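5-formaminoimidazole-4-carboxamide-1-(Beta)-D-ribofuranosyl 5'-monophosphate synthetase (Thermococcus kodakarensis, PDB 2PBZ) probably acts as an ATP- and metal-dependent ligase that forms a carbon–nitrogen bond in the purine pathway leading to IMP. Local coordinates at residues Val5-Ser10 with Leu14-Gly19; Ala78-Lys83 with Asn89-Lys94; Phe176-Pro179 with Leu184-Leu187; Arg296-Ala301 with Asp305-Val310. One frame throughout, in Å; residues are numbered along the deposited sequence.

Interaction 1: residues Val5-Ser10 with Leu14-Gly19; sequences VSTIAS and LQILLG
Thr-7 of strand 5-8 turns its methyl onto helix 13-22, where CG2 lies 4.1 Å from CG2 of Ile-16 and 4.2 Å from CD2 of Leu-17. This methyl, set over the junction between the two aliphatic chains, is the tight part of the contact. The torsion that puts it there swings OG1 anti to the backbone N (chi1 -173°) and leaves CG2 between the N and the carbonyl carbon; the hydroxyl is then bonded to the backbone O of Val-65. Leu-17 also sends CD2 to within 4.2 Å of Val-5 O, so its branch end, more than its stem, reaches the strand. Packing slackens around this point. CG1 of Val-5 comes no nearer than 4.7 Å to CG2 of Ile-16, while Val-5 CG2 packs on Leu-298 of helix 290-302. Beyond Thr-7 the chain turns away from the helix face. That looser side is not open to solvent: Ile-8 is covered by Phe-70 and Tyr-73, and Ala-9 by Leu-29 and Val-31. The strand and helix run almost antiparallel (171°), their axes 9.0 Å apart, as the first two elements of a beta-alpha-beta unit completed by the parallel strand 27-31, consistent with a Rossmann-like domain. Only 184 Å² is buried between the segments, and the contacts are of methyl groups with one another and with a carbonyl oxygen. The join therefore rests on dispersion and exclusion of water, while the threonine hydroxyl is satisfied by a separate partner.

Interaction 2: residues Ala78-Lys83 with Asn89-Lys94; sequences AIEKAK and NRRFLK
Arg-90 lies obliquely across Ile-79 and brings its guanidinium up to the closing turn of helix 76-80. CG stands anti to the backbone N (chi1 -173°), which carries the stem past Ile-79, CG 3.9 Å from Ile-79 CG2, before the chain bends at chi3. NH2 then donates to Glu-80 O (3.0 Å, nearly straight at 167°); the acceptor lies in the guanidinium plane, although NH2 itself sits well above the plane of that carbonyl. Ile-79 O is over one face, 2.8 Å from NE but badly angled for a hydrogen bond. Phe-86 adds a cation-pi contact. Leu-93 crosses Ile-79 at about a right angle, CD1 to CG2. Glu-80 and Lys-94 meet at a similar angle: OE1 and NZ make a long salt bridge of 3.6 Å, while NZ also donates to Arg-91 O at 2.6 Å. An alanine in place of Arg-90 would probably leave the Glu-80 carbonyl without its donor and open a gap beside Ile-79. Asn-89 OD1 receives the backbone N of both Arg-90 and Arg-91, the latter an Asx turn, so the arrangement is that of a helix C-terminal end met by an arginine projecting from an Asx turn.

Interaction 3: residues Phe176-Pro179 with Leu184-Leu187; sequences FYSP and LELL
Glu-185 and Phe-176 form an antiparallel hydrogen-bonded pair, Phe-176 N donating to Glu-185 O at 2.9 Å and Glu-185 N to Phe-176 O at 3.0 Å. The glutamate side chain starts against its partner's backbone: CB is 3.5 Å from Phe-176 O. CG, placed anti to its own carbonyl carbon (chi1 -76°), is farther from that oxygen, and from there the chain runs out extended on the face that also carries the Phe-176 ring. At the carboxylate, OE1 comes obliquely within 4.3 Å of Phe-176 CD2 and is paired with Arg-293. OE2 approaches Ser-178 OG, also at 4.3 Å, and has its own salt bridge to Arg-183; two arginines thus hold the buried acid, probably as the anion. Two residues further along the strand, Leu-187 CD1 packs on Phe-176 CB at 3.8 Å. On the other face is the non-hydrogen-bonded pair, where Tyr-177 turns a ring edge, CD1, to Leu-184 N at 3.8 Å. The hairpin of strands 170-178 and 183-194 belongs to an antiparallel sheet, with 249-255 beyond the first strand and 211-216 beyond the second, and helices 280-283 and 290-302 cover its Phe-176 and Glu-185 face.

Interaction 4: residues Arg296-Ala301 with Asp305-Val310; sequences RELRLA and DRLEEV
Ala-301, near the end of helix 290-302, fits its methyl against the chain that doubles back beyond it: CB is 3.2 Å from Leu-307 N and 3.9 Å from Leu-307 CB. Val-310 adds CG2 at 4.1 Å from the same methyl. One turn back, Leu-298 crosses Leu-307 obliquely, with CD1 on CD2 at 3.7 Å. Leu-307 CG is anti to its backbone N (chi1 -161°), which carries the isobutyl group over to the helix. Glu-297 takes part through its stem, CG lying 4.0 Å from Val-310 CG1. Ala-301 O receives a weak bond from Arg-306 N, whose position is less certain, and the arginine's CB rests 4.0 Å from Ala-301 CB. In the next shell a backbone hydrogen bond to Gly-88 ties down Val-310, Phe-25 backs Leu-298, and Pro-179 and Ile-180 flank Glu-297. On a part of the helix remote from 305-310, Arg-296 ties it down through salt bridges with Glu-23 and Glu-286. The segment 305-310 has no regular structure of its own, so its hold on the helix comes mainly from aliphatic packing around one alanine methyl, the one polar link across it being weak and uncertainly placed.

Overall arrangement
Along the chain the four contacts come one after another. Interactions 1 and 2 lie in the N-terminal part, probably Rossmann-like, their centres about 18 Å apart; interactions 3 and 4 lie in the C-terminal part, probably of ATP-grasp type, about 14 Å apart. Helix 290-302 links the two parts: Leu-298 of interaction 4 packs on Val-5 of interaction 1, and Glu-297 lies against Phe-176 and Pro-179 of interaction 3. Interactions 2 and 4 do not touch, their nearest atoms about 5 Å apart, but a backbone hydrogen bond between Val-310 and Gly-88, just before Asn-89, spans the gap. The C-terminal region thus folds back onto the N-terminal one, away from the ATP contacts.

Interaction 1: residues Val5-Ser10 with Leu14-Gly19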
loop_
_atom_site.group_PDB
_atom_site.type_symbol
_atom_site.label_atom_id
_atom_site.label_comp_id
_atom_site.label_asym_id
_atom_site.label_seq_id
_atom_site.Cartn_x
_atom_site.Cartn_y
_atom_site.Cartn_z
ATOM N N VAL A 5 16.748 24.941 2.942
ATOM C CA VAL A 5 15.519 24.271 3.387
ATOM C C VAL A 5 15.645 23.593 4.733
ATOM O O VAL A 5 16.409 22.644 4.888
ATOM C CB VAL A 5 15.037 23.198 2.388
ATOM C CG1 VAL A 5 13.677 22.655 2.839
ATOM C CG2 VAL A 5 14.953 23.771 0.996
ATOM N N SER A 6 14.866 24.074 5.696
ATOM C CA SER A 6 14.880 23.548 7.056
ATOM C C SER A 6 13.481 23.348 7.648
ATOM O O SER A 6 12.516 23.934 7.188
ATOM C CB SER A 6 15.683 24.492 7.949
ATOM O OG SER A 6 15.251 25.819 7.786
ATOM N N THR A 7 13.387 22.515 8.678
ATOM C CA THR A 7 12.114 22.238 9.331
ATOM C C THR A 7 12.289 21.378 10.580
ATOM O O THR A 7 13.347 20.809 10.804
ATOM C CB THR A 7 11.131 21.526 8.360
ATOM O OG1 THR A 7 9.844 21.405 8.978
ATOM C CG2 THR A 7 11.638 20.154 7.995
ATOM N N ILE A 8 11.248 21.289 11.397
ATOM C CA ILE A 8 11.312 20.502 12.618
ATOM C C ILE A 8 11.350 19.000 12.324
ATOM O O ILE A 8 10.729 18.528 11.382
ATOM C CB ILE A 8 10.113 20.820 13.535
ATOM C CG1 ILE A 8 10.266 22.227 14.109
ATOM C CG2 ILE A 8 10.000 19.797 14.652
ATOM C CD1 ILE A 8 9.089 22.673 14.947
ATOM N N ALA A 9 12.089 18.259 13.139
ATOM C CA ALA A 9 12.217 16.819 12.969
ATOM C C ALA A 9 11.065 16.026 13.570
ATOM O O ALA A 9 11.067 15.699 14.755
ATOM C CB ALA A 9 13.511 16.348 13.565
ATOM N N SER A 10 10.080 15.715 12.731
ATOM C CA SER A 10 8.904 14.957 13.132
ATOM C C SER A 10 7.865 15.127 12.044
ATOM O O SER A 10 8.099 15.827 11.056
ATOM C CB SER A 10 8.334 15.479 14.441
ATOM O OG SER A 10 7.881 16.809 14.279
ATOM N N LEU A 14 11.106 13.856 7.036
ATOM C CA LEU A 14 11.897 12.917 6.244
ATOM C C LEU A 14 11.564 13.100 4.787
ATOM O O LEU A 14 12.443 13.236 3.935
ATOM C CB LEU A 14 11.589 11.483 6.660
ATOM C CG LEU A 14 11.983 11.162 8.104
ATOM C CD1 LEU A 14 11.446 9.806 8.497
ATOM C CD2 LEU A 14 13.498 11.208 8.244
ATOM N N GLN A 15 10.268 13.092 4.512
ATOM C CA GLN A 15 9.744 13.276 3.173
ATOM C C GLN A 15 10.189 14.650 2.671
ATOM O O GLN A 15 10.691 14.791 1.559
ATOM C CB GLN A 15 8.229 13.217 3.239
ATOM C CG GLN A 15 7.537 13.264 1.922
ATOM C CD GLN A 15 6.074 13.628 2.066
ATOM O OE1 GLN A 15 5.495 13.530 3.155
ATOM N NE2 GLN A 15 5.469 14.051 0.973
ATOM N N ILE A 16 10.002 15.657 3.513
ATOM C CA ILE A 16 10.370 17.028 3.185
ATOM C C ILE A 16 11.847 17.202 2.837
ATOM O O ILE A 16 12.169 17.727 1.770
ATOM C CB ILE A 16 10.006 17.986 4.347
ATOM C CG1 ILE A 16 8.490 18.073 4.491
ATOM C CG2 ILE A 16 10.607 19.371 4.097
ATOM C CD1 ILE A 16 8.033 18.823 5.704
ATOM N N LEU A 17 12.739 16.759 3.729
ATOM C CA LEU A 17 14.182 16.880 3.494
ATOM C C LEU A 17 14.680 16.058 2.304
ATOM O O LEU A 17 15.506 16.522 1.536
ATOM C CB LEU A 17 14.963 16.505 4.755
ATOM C CG LEU A 17 14.731 17.367 6.006
ATOM C CD1 LEU A 17 15.693 16.962 7.110
ATOM C CD2 LEU A 17 14.923 18.831 5.673
ATOM N N LEU A 18 14.173 14.842 2.144
ATOM C CA LEU A 18 14.592 14.008 1.032
ATOM C C LEU A 18 14.203 14.694 -0.268
ATOM O O LEU A 18 14.972 14.714 -1.219
ATOM C CB LEU A 18 13.944 12.619 1.125
ATOM C CG LEU A 18 14.109 11.640 -0.047
ATOM C CD1 LEU A 18 15.575 11.458 -0.389
ATOM C CD2 LEU A 18 13.483 10.303 0.312
ATOM N N GLY A 19 13.006 15.261 -0.303
ATOM C CA GLY A 19 12.546 15.942 -1.501
ATOM C C GLY A 19 13.357 17.188 -1.803
ATOM O O GLY A 19 13.556 17.542 -2.957
#

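Interaction 2: residues Ala78-Lys83 with Asn89-Lys94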
loop_
_atom_site.group_PDB
_atom_site.type_symbol
_atom_site.label_atom_id
_atom_site.label_comp_id
_atom_site.label_asym_id
_atom_site.label_seq_id
_atom_site.Cartn_x
_atom_site.Cartn_y
_atom_site.Cartn_z
ATOM N N ALA A 78 3.148 32.979 17.585
ATOM C CA ALA A 78 4.569 33.026 17.310
ATOM C C ALA A 78 4.879 32.844 15.833
ATOM O O ALA A 78 5.692 33.579 15.260
ATOM C CB ALA A 78 5.293 31.957 18.145
ATOM N N ILE A 79 4.203 31.885 15.214
ATOM C CA ILE A 79 4.412 31.570 13.797
ATOM C C ILE A 79 3.978 32.693 12.858
ATOM O O ILE A 79 4.710 33.050 11.919
ATOM C CB ILE A 79 3.671 30.274 13.417
ATOM C CG1 ILE A 79 4.273 29.101 14.212
ATOM C CG2 ILE A 79 3.772 30.021 11.928
ATOM C CD1 ILE A 79 3.393 27.894 14.271
ATOM N N GLU A 80 2.787 33.243 13.093
ATOM C CA GLU A 80 2.297 34.323 12.246
ATOM C C GLU A 80 3.157 35.569 12.373
ATOM O O GLU A 80 3.222 36.370 11.439
ATOM C CB GLU A 80 0.849 34.643 12.569
ATOM C CG GLU A 80 -0.139 33.723 11.852
ATOM C CD GLU A 80 -1.536 33.778 12.456
ATOM O OE1 GLU A 80 -2.212 34.809 12.280
ATOM O OE2 GLU A 80 -1.948 32.799 13.120
ATOM N N LYS A 81 3.827 35.725 13.511
ATOM C CA LYS A 81 4.693 36.878 13.722
ATOM C C LYS A 81 6.163 36.460 13.656
ATOM O O LYS A 81 7.058 37.263 13.953
ATOM C CB LYS A 81 4.411 37.525 15.080
ATOM C CG LYS A 81 4.906 36.718 16.247
ATOM C CD LYS A 81 4.441 37.284 17.575
ATOM C CE LYS A 81 4.837 36.354 18.720
ATOM N NZ LYS A 81 4.070 36.638 19.972
ATOM N N ALA A 82 6.408 35.202 13.279
ATOM C CA ALA A 82 7.769 34.687 13.175
ATOM C C ALA A 82 8.605 35.482 12.168
ATOM O O ALA A 82 8.080 36.059 11.216
ATOM C CB ALA A 82 7.750 33.204 12.789
ATOM N N LYS A 83 9.916 35.476 12.391
ATOM C CA LYS A 83 10.859 36.188 11.545
ATOM C C LYS A 83 11.292 35.376 10.324
ATOM O O LYS A 83 11.559 35.937 9.256
ATOM C CB LYS A 83 12.089 36.568 12.377
ATOM C CG LYS A 83 12.722 37.887 11.993
ATOM C CD LYS A 83 14.143 38.016 12.535
ATOM C CE LYS A 83 15.084 37.070 11.801
ATOM N NZ LYS A 83 16.498 37.270 12.210
ATOM N N ASN A 89 2.096 30.616 2.063
ATOM C CA ASN A 89 1.248 31.361 2.988
ATOM C C ASN A 89 1.814 31.150 4.379
ATOM O O ASN A 89 3.035 31.013 4.519
ATOM C CB ASN A 89 -0.203 30.910 2.936
ATOM C CG ASN A 89 -1.175 32.004 3.416
ATOM O OD1 ASN A 89 -1.017 32.563 4.501
ATOM N ND2 ASN A 89 -2.180 32.304 2.607
ATOM N N ARG A 90 0.959 31.116 5.391
ATOM C CA ARG A 90 1.426 30.948 6.761
ATOM C C ARG A 90 0.294 31.353 7.667
ATOM O O ARG A 90 0.201 30.925 8.816
ATOM C CB ARG A 90 2.649 31.837 7.043
ATOM C CG ARG A 90 3.279 31.581 8.408
ATOM C CD ARG A 90 4.639 32.248 8.564
ATOM N NE ARG A 90 4.598 33.599 9.125
ATOM C CZ ARG A 90 5.594 34.470 9.001
ATOM N NH1 ARG A 90 6.689 34.112 8.332
ATOM N NH2 ARG A 90 5.499 35.691 9.535
ATOM N N ARG A 91 -0.575 32.204 7.137
ATOM C CA ARG A 91 -1.723 32.643 7.899
ATOM C C ARG A 91 -2.772 31.551 7.773
ATOM O O ARG A 91 -3.702 31.467 8.581
ATOM C CB ARG A 91 -2.241 33.977 7.364
ATOM C CG ARG A 91 -1.630 35.199 8.075
ATOM C CD ARG A 91 -0.573 35.881 7.240
ATOM N NE ARG A 91 -1.085 36.192 5.912
ATOM C CZ ARG A 91 -0.313 36.512 4.880
ATOM N NH1 ARG A 91 1.012 36.576 5.026
ATOM N NH2 ARG A 91 -0.862 36.728 3.692
ATOM N N PHE A 92 -2.589 30.708 6.760
ATOM C CA PHE A 92 -3.477 29.586 6.477
ATOM C C PHE A 92 -3.363 28.472 7.517
ATOM O O PHE A 92 -4.353 27.873 7.909
ATOM C CB PHE A 92 -3.150 29.050 5.079
ATOM C CG PHE A 92 -3.946 27.835 4.674
ATOM C CD1 PHE A 92 -5.320 27.761 4.907
ATOM C CD2 PHE A 92 -3.327 26.787 3.993
ATOM C CE1 PHE A 92 -6.065 26.653 4.460
ATOM C CE2 PHE A 92 -4.061 25.684 3.547
ATOM C CZ PHE A 92 -5.431 25.615 3.780
ATOM N N LEU A 93 -2.145 28.213 7.967
ATOM C CA LEU A 93 -1.892 27.170 8.942
ATOM C C LEU A 93 -2.879 27.087 10.105
ATOM O O LEU A 93 -3.097 26.006 10.650
ATOM C CB LEU A 93 -0.478 27.326 9.500
ATOM C CG LEU A 93 0.650 27.311 8.465
ATOM C CD1 LEU A 93 1.914 27.880 9.084
ATOM C CD2 LEU A 93 0.860 25.894 7.952
ATOM N N LYS A 94 -3.489 28.208 10.487
ATOM C CA LYS A 94 -4.415 28.201 11.624
ATOM C C LYS A 94 -5.827 27.731 11.284
ATOM O O LYS A 94 -6.608 27.394 12.169
ATOM C CB LYS A 94 -4.483 29.597 12.253
ATOM C CG LYS A 94 -4.953 30.681 11.292
ATOM C CD LYS A 94 -5.279 31.987 12.012
ATOM C CE LYS A 94 -5.745 33.048 11.033
ATOM N NZ LYS A 94 -4.690 33.432 10.059
#

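Interaction 3: residues Phe176-Pro179 with Leu184-Leu187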
loop_
_atom_site.group_PDB
_atom_site.type_symbol
_atom_site.label_atom_id
_atom_site.label_comp_id
_atom_site.label_asym_id
_atom_site.label_seq_id
_atom_site.Cartn_x
_atom_site.Cartn_y
_atom_site.Cartn_z
ATOM N N PHE A 176 -2.141 20.067 -4.026
ATOM C CA PHE A 176 -1.038 21.007 -4.073
ATOM C C PHE A 176 -1.399 22.070 -5.079
ATOM O O PHE A 176 -1.329 21.828 -6.277
ATOM C CB PHE A 176 0.262 20.324 -4.501
ATOM C CG PHE A 176 1.472 21.216 -4.404
ATOM C CD1 PHE A 176 2.300 21.168 -3.281
ATOM C CD2 PHE A 176 1.786 22.106 -5.429
ATOM C CE1 PHE A 176 3.424 21.989 -3.179
ATOM C CE2 PHE A 176 2.912 22.938 -5.344
ATOM C CZ PHE A 176 3.732 22.878 -4.215
ATOM N N TYR A 177 -1.820 23.239 -4.612
ATOM C CA TYR A 177 -2.127 24.290 -5.561
ATOM C C TYR A 177 -0.820 25.019 -5.814
ATOM O O TYR A 177 -0.166 25.438 -4.879
ATOM C CB TYR A 177 -3.153 25.276 -5.017
ATOM C CG TYR A 177 -3.325 26.415 -5.984
ATOM C CD1 TYR A 177 -3.864 26.191 -7.248
ATOM C CD2 TYR A 177 -2.823 27.685 -5.692
ATOM C CE1 TYR A 177 -3.892 27.193 -8.204
ATOM C CE2 TYR A 177 -2.846 28.699 -6.647
ATOM C CZ TYR A 177 -3.382 28.442 -7.901
ATOM O OH TYR A 177 -3.400 29.422 -8.851
ATOM N N SER A 178 -0.428 25.184 -7.066
ATOM C CA SER A 178 0.833 25.849 -7.320
ATOM C C SER A 178 0.682 27.171 -8.026
ATOM O O SER A 178 0.047 27.247 -9.075
ATOM C CB SER A 178 1.740 24.954 -8.147
ATOM O OG SER A 178 1.302 24.912 -9.479
ATOM N N PRO A 179 1.237 28.246 -7.443
ATOM C CA PRO A 179 1.140 29.564 -8.081
ATOM C C PRO A 179 2.040 29.578 -9.300
ATOM O O PRO A 179 1.659 30.037 -10.365
ATOM C CB PRO A 179 1.615 30.510 -6.992
ATOM C CG PRO A 179 1.143 29.832 -5.747
ATOM C CD PRO A 179 1.524 28.389 -6.005
ATOM N N LEU A 184 -4.191 23.310 -9.766
ATOM C CA LEU A 184 -4.472 22.493 -8.602
ATOM C C LEU A 184 -4.113 21.058 -8.952
ATOM O O LEU A 184 -4.608 20.519 -9.940
ATOM C CB LEU A 184 -5.954 22.559 -8.240
ATOM C CG LEU A 184 -6.397 21.550 -7.175
ATOM C CD1 LEU A 184 -5.628 21.840 -5.902
ATOM C CD2 LEU A 184 -7.897 21.626 -6.948
ATOM N N GLU A 185 -3.256 20.445 -8.138
ATOM C CA GLU A 185 -2.829 19.068 -8.367
ATOM C C GLU A 185 -3.364 18.119 -7.294
ATOM O O GLU A 185 -3.169 18.352 -6.107
ATOM C CB GLU A 185 -1.294 18.999 -8.399
ATOM C CG GLU A 185 -0.641 19.508 -9.679
ATOM C CD GLU A 185 0.839 19.816 -9.497
ATOM O OE1 GLU A 185 1.460 19.183 -8.634
ATOM O OE2 GLU A 185 1.389 20.676 -10.213
ATOM N N LEU A 186 -4.057 17.069 -7.730
ATOM C CA LEU A 186 -4.608 16.036 -6.844
ATOM C C LEU A 186 -3.493 14.990 -6.876
ATOM O O LEU A 186 -3.357 14.248 -7.847
ATOM C CB LEU A 186 -5.918 15.486 -7.437
ATOM C CG LEU A 186 -6.817 14.407 -6.804
ATOM C CD1 LEU A 186 -6.262 13.949 -5.486
ATOM C CD2 LEU A 186 -8.232 14.952 -6.647
ATOM N N LEU A 187 -2.695 14.944 -5.815
ATOM C CA LEU A 187 -1.546 14.057 -5.769
ATOM C C LEU A 187 -1.597 12.756 -4.987
ATOM O O LEU A 187 -0.636 12.013 -4.968
ATOM C CB LEU A 187 -0.321 14.868 -5.331
ATOM C CG LEU A 187 -0.017 16.007 -6.313
ATOM C CD1 LEU A 187 1.096 16.853 -5.789
ATOM C CD2 LEU A 187 0.360 15.443 -7.667
#

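Interaction 4: residues Arg296-Ala301 with Asp305-Val310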
loop_
_atom_site.group_PDB
_atom_site.type_symbol
_atom_site.label_atom_id
_atom_site.label_comp_id
_atom_site.label_asym_id
_atom_site.label_seq_id
_atom_site.Cartn_x
_atom_site.Cartn_y
_atom_site.Cartn_z
ATOM N N ARG A 296 10.160 21.279 -5.461
ATOM C CA ARG A 296 10.233 21.605 -6.880
ATOM C C ARG A 296 9.558 22.940 -7.130
ATOM O O ARG A 296 9.922 23.668 -8.057
ATOM C CB ARG A 296 9.577 20.534 -7.744
ATOM C CG ARG A 296 9.533 20.951 -9.204
ATOM C CD ARG A 296 9.498 19.773 -10.124
ATOM N NE ARG A 296 10.604 18.867 -9.856
ATOM C CZ ARG A 296 10.871 17.780 -10.572
ATOM N NH1 ARG A 296 10.109 17.463 -11.612
ATOM N NH2 ARG A 296 11.885 16.996 -10.236
ATOM N N GLU A 297 8.579 23.253 -6.288
ATOM C CA GLU A 297 7.853 24.502 -6.394
ATOM C C GLU A 297 8.840 25.610 -6.069
ATOM O O GLU A 297 8.860 26.659 -6.703
ATOM C CB GLU A 297 6.698 24.534 -5.392
ATOM C CG GLU A 297 5.811 25.753 -5.541
ATOM C CD GLU A 297 4.919 25.665 -6.752
ATOM O OE1 GLU A 297 5.381 25.202 -7.822
ATOM O OE2 GLU A 297 3.755 26.069 -6.632
ATOM N N LEU A 298 9.664 25.348 -5.070
ATOM C CA LEU A 298 10.669 26.286 -4.631
ATOM C C LEU A 298 11.688 26.503 -5.744
ATOM O O LEU A 298 11.966 27.635 -6.132
ATOM C CB LEU A 298 11.345 25.732 -3.388
ATOM C CG LEU A 298 11.879 26.707 -2.346
ATOM C CD1 LEU A 298 10.816 27.746 -2.002
ATOM C CD2 LEU A 298 12.300 25.925 -1.108
ATOM N N ARG A 299 12.232 25.418 -6.276
ATOM C CA ARG A 299 13.233 25.522 -7.334
ATOM C C ARG A 299 12.690 26.231 -8.571
ATOM O O ARG A 299 13.408 26.978 -9.230
ATOM C CB ARG A 299 13.730 24.140 -7.735
ATOM C CG ARG A 299 15.045 24.170 -8.482
ATOM C CD ARG A 299 15.257 22.873 -9.221
ATOM N NE ARG A 299 14.154 22.657 -10.150
ATOM C CZ ARG A 299 14.299 22.425 -11.454
ATOM N NH1 ARG A 299 15.510 22.371 -11.995
ATOM N NH2 ARG A 299 13.222 22.273 -12.224
ATOM N N LEU A 300 11.426 25.982 -8.898
ATOM C CA LEU A 300 10.831 26.623 -10.054
ATOM C C LEU A 300 10.747 28.117 -9.821
ATOM O O LEU A 300 10.997 28.901 -10.722
ATOM C CB LEU A 300 9.431 26.076 -10.317
ATOM C CG LEU A 300 9.372 24.697 -10.948
ATOM C CD1 LEU A 300 7.923 24.333 -11.196
ATOM C CD2 LEU A 300 10.164 24.697 -12.254
ATOM N N ALA A 301 10.387 28.504 -8.606
ATOM C CA ALA A 301 10.292 29.909 -8.271
ATOM C C ALA A 301 11.675 30.574 -8.363
ATOM O O ALA A 301 11.806 31.682 -8.876
ATOM C CB ALA A 301 9.709 30.067 -6.874
ATOM N N ASP A 305 12.753 33.976 -10.572
ATOM C CA ASP A 305 12.713 35.161 -9.737
ATOM C C ASP A 305 11.346 35.348 -9.083
ATOM O O ASP A 305 11.071 36.407 -8.510
ATOM C CB ASP A 305 13.075 36.399 -10.571
ATOM C CG ASP A 305 13.565 37.565 -9.719
ATOM O OD1 ASP A 305 13.757 38.668 -10.273
ATOM O OD2 ASP A 305 13.766 37.380 -8.500
ATOM N N ARG A 306 10.482 34.337 -9.176
ATOM C CA ARG A 306 9.172 34.427 -8.532
ATOM C C ARG A 306 9.576 34.363 -7.063
ATOM O O ARG A 306 10.036 35.350 -6.499
ATOM C CB ARG A 306 8.297 33.224 -8.882
ATOM C CG ARG A 306 6.990 33.552 -9.578
ATOM C CD ARG A 306 7.164 33.744 -11.087
ATOM N NE ARG A 306 6.489 32.708 -11.872
ATOM C CZ ARG A 306 5.187 32.427 -11.807
ATOM N NH1 ARG A 306 4.387 33.104 -10.985
ATOM N NH2 ARG A 306 4.684 31.457 -12.561
ATOM N N LEU A 307 9.434 33.195 -6.454
ATOM C CA LEU A 307 9.834 32.985 -5.063
ATOM C C LEU A 307 9.180 33.898 -4.034
ATOM O O LEU A 307 9.337 33.704 -2.825
ATOM C CB LEU A 307 11.366 33.077 -4.948
ATOM C CG LEU A 307 12.076 32.478 -3.718
ATOM C CD1 LEU A 307 12.182 33.500 -2.611
ATOM C CD2 LEU A 307 11.333 31.219 -3.238
ATOM N N GLU A 308 8.447 34.903 -4.489
ATOM C CA GLU A 308 7.784 35.781 -3.528
ATOM C C GLU A 308 6.360 35.273 -3.459
ATOM O O GLU A 308 5.696 35.362 -2.428
ATOM C CB GLU A 308 7.781 37.238 -4.002
ATOM C CG GLU A 308 7.442 38.238 -2.891
ATOM C CD GLU A 308 6.125 37.926 -2.172
ATOM O OE1 GLU A 308 5.038 38.097 -2.791
ATOM O OE2 GLU A 308 6.177 37.501 -0.985
ATOM N N GLU A 309 5.920 34.716 -4.582
ATOM C CA GLU A 309 4.576 34.177 -4.713
ATOM C C GLU A 309 4.353 32.889 -3.915
ATOM O O GLU A 309 3.206 32.476 -3.723
ATOM C CB GLU A 309 4.266 33.895 -6.185
ATOM C CG GLU A 309 4.460 35.073 -7.130
ATOM C CD GLU A 309 4.054 34.734 -8.557
ATOM O OE1 GLU A 309 4.733 35.203 -9.491
ATOM O OE2 GLU A 309 3.051 34.004 -8.744
ATOM N N VAL A 310 5.437 32.250 -3.458
ATOM C CA VAL A 310 5.303 31.006 -2.701
ATOM C C VAL A 310 5.799 31.042 -1.263
ATOM O O VAL A 310 5.781 30.012 -0.589
ATOM C CB VAL A 310 6.018 29.806 -3.404
ATOM C CG1 VAL A 310 5.504 29.643 -4.832
ATOM C CG2 VAL A 310 7.520 30.000 -3.384
#